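Local atomic coordinates of rifamycin polyketide synthase (Amycolatopsis mediterranei, PDB entry 4LN9), a protein that probably dehydrates the beta-hydroxyacyl intermediate of the terminal module during assembly of the rifamycin polyketide chain, acting through its dehydratase domain. Residues D240-S245 with L292-V297. Numbering follows the deposited sequence.
Sequences DAALHS and LSLEAV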
loop_
_atom_site.group_PDB
_atom_site.type_symbol
_atom_site.label_atom_id
_atom_site.label_comp_id
_atom_site.label_asym_id
_atom_site.label_seq_id
_atom_site.Cartn_x
_atom_site.Cartn_y
_atom_site.Cartn_z
ATOM N N ASP A 240 8.821 -22.028 -15.457
ATOM C CA ASP A 240 8.190 -22.148 -16.767
ATOM C C ASP A 240 8.821 -23.259 -17.599
ATOM O O ASP A 240 8.118 -24.023 -18.259
ATOM C CB ASP A 240 8.234 -20.826 -17.536
ATOM C CG ASP A 240 7.356 -20.848 -18.776
ATOM O OD1 ASP A 240 6.146 -20.559 -18.653
ATOM O OD2 ASP A 240 7.863 -21.204 -19.862
ATOM N N ALA A 241 10.149 -23.289 -17.637
ATOM C CA ALA A 241 10.857 -24.313 -18.399
ATOM C C ALA A 241 10.601 -25.699 -17.816
ATOM O O ALA A 241 10.473 -26.676 -18.553
ATOM C CB ALA A 241 12.349 -24.017 -18.434
ATOM N N ALA A 242 10.523 -25.776 -16.492
ATOM C CA ALA A 242 10.215 -27.036 -15.824
ATOM C C ALA A 242 8.939 -27.636 -16.400
ATOM O O ALA A 242 8.916 -28.802 -16.790
ATOM C CB ALA A 242 10.075 -26.824 -14.323
ATOM N N LEU A 243 7.956 -26.772 -16.656
ATOM C CA LEU A 243 6.657 -27.223 -17.143
ATOM C C LEU A 243 6.600 -27.328 -18.670
ATOM O O LEU A 243 5.961 -28.231 -19.211
ATOM C CB LEU A 243 5.544 -26.305 -16.630
ATOM C CG LEU A 243 5.260 -26.363 -15.127
ATOM C CD1 LEU A 243 4.476 -25.138 -14.684
ATOM C CD2 LEU A 243 4.515 -27.641 -14.767
ATOM N N HIS A 244 7.266 -26.409 -19.364
ATOM C CA HIS A 244 7.210 -26.400 -20.825
ATOM C C HIS A 244 8.136 -27.395 -21.485
ATOM O O HIS A 244 7.951 -27.723 -22.660
ATOM C CB HIS A 244 7.349 -24.986 -21.404
ATOM C CG HIS A 244 8.771 -24.459 -21.441
ATOM N ND1 HIS A 244 9.068 -23.188 -21.107
ATOM C CD2 HIS A 244 9.921 -24.982 -22.031
ATOM C CE1 HIS A 244 10.371 -22.950 -21.354
ATOM N NE2 HIS A 244 10.897 -24.056 -21.903
ATOM N N SER A 245 8.870 -28.137 -20.652
ATOM C CA SER A 245 9.575 -29.332 -21.111
ATOM C C SER A 245 8.633 -30.344 -21.764
ATOM O O SER A 245 9.011 -31.027 -22.717
ATOM C CB SER A 245 10.339 -29.985 -19.956
ATOM O OG SER A 245 9.450 -30.614 -19.050
ATOM N N LEU A 292 -1.364 -31.420 -15.209
ATOM C CA LEU A 292 0.027 -31.780 -14.932
ATOM C C LEU A 292 0.299 -31.751 -13.427
ATOM O O LEU A 292 -0.264 -30.925 -12.707
ATOM C CB LEU A 292 0.974 -30.801 -15.625
ATOM C CG LEU A 292 0.975 -30.773 -17.153
ATOM C CD1 LEU A 292 1.943 -29.706 -17.642
ATOM C CD2 LEU A 292 1.350 -32.136 -17.711
ATOM N N SER A 293 1.236 -32.576 -12.975
ATOM C CA SER A 293 1.835 -32.408 -11.654
ATOM C C SER A 293 3.344 -32.307 -11.814
ATOM O O SER A 293 3.887 -32.716 -12.837
ATOM C CB SER A 293 1.485 -33.600 -10.759
ATOM O OG SER A 293 2.051 -34.798 -11.265
ATOM N N LEU A 294 4.007 -31.660 -10.862
ATOM C CA LEU A 294 5.439 -31.418 -10.980
ATOM C C LEU A 294 6.133 -31.662 -9.645
ATOM O O LEU A 294 5.593 -31.342 -8.586
ATOM C CB LEU A 294 5.706 -29.991 -11.470
ATOM C CG LEU A 294 7.143 -29.469 -11.371
ATOM C CD1 LEU A 294 8.041 -30.164 -12.383
ATOM C CD2 LEU A 294 7.185 -27.960 -11.566
ATOM N N GLU A 295 7.279 -32.340 -9.703
ATOM C CA GLU A 295 8.228 -32.363 -8.592
ATOM C C GLU A 295 9.605 -32.042 -9.156
ATOM O O GLU A 295 9.967 -32.524 -10.230
ATOM C CB GLU A 295 8.243 -33.752 -7.932
ATOM C CG GLU A 295 9.066 -33.847 -6.650
ATOM C CD GLU A 295 8.828 -35.143 -5.882
ATOM O OE1 GLU A 295 8.958 -36.230 -6.486
ATOM O OE2 GLU A 295 8.559 -35.076 -4.662
ATOM N N ALA A 296 10.320 -31.133 -8.502
ATOM C CA ALA A 296 11.634 -30.726 -8.978
ATOM C C ALA A 296 12.625 -30.639 -7.822
ATOM O O ALA A 296 12.263 -30.249 -6.711
ATOM C CB ALA A 296 11.548 -29.398 -9.713
ATOM N N VAL A 297 13.829 -31.160 -8.050
ATOM C CA VAL A 297 14.905 -31.094 -7.063
ATOM C C VAL A 297 16.100 -30.326 -7.623
ATOM O O VAL A 297 16.218 -30.148 -8.836
ATOM C CB VAL A 297 15.372 -32.501 -6.622
ATOM C CG1 VAL A 297 14.239 -33.260 -5.948
ATOM C CG2 VAL A 297 15.923 -33.286 -7.806
#
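Leu243 of helix 236-251 and Leu294 of strand 291-297 share the apolar contact, with Ala242 and Leu292 at its ends. The methyl CD2 of Leu294 meets two neighbours on the helix, Ala242 CB at 4.2 Å and Leu243 CD2, also at 4.2 Å. With CG anti to the backbone N (chi1 167°), the Leu294 branch reaches out to the helix between these two residues. Leu243 lies across it at a slant, and Leu243 CD2 also reaches Leu292 CD1 at 4.4 Å. The contact is thus wholly apolar, with 194 Å² buried and the axes of segments 240-245 and 292-297 approaching to 9.8 Å.

No polar atom of one segment bonds the other; two side-chain bonds lie within 240-245. On the helix side turned from the strand, His244 ND1 donates to Asp240 OD2 at 2.6 Å, nearly in the imidazole plane but on the anti side of the carboxylate, 31° out of its plane. Tyr184 OH bonds NE2, so both ring nitrogens are held, while Ala241 CA lies over one ring face. Ser245 OG bonds back to Ala242 O at 2.9 Å.

A long central helix, here 236-251, wrapped by an antiparallel sheet defines the hotdog, paired in the double-hotdog fold of polyketide synthase dehydratases.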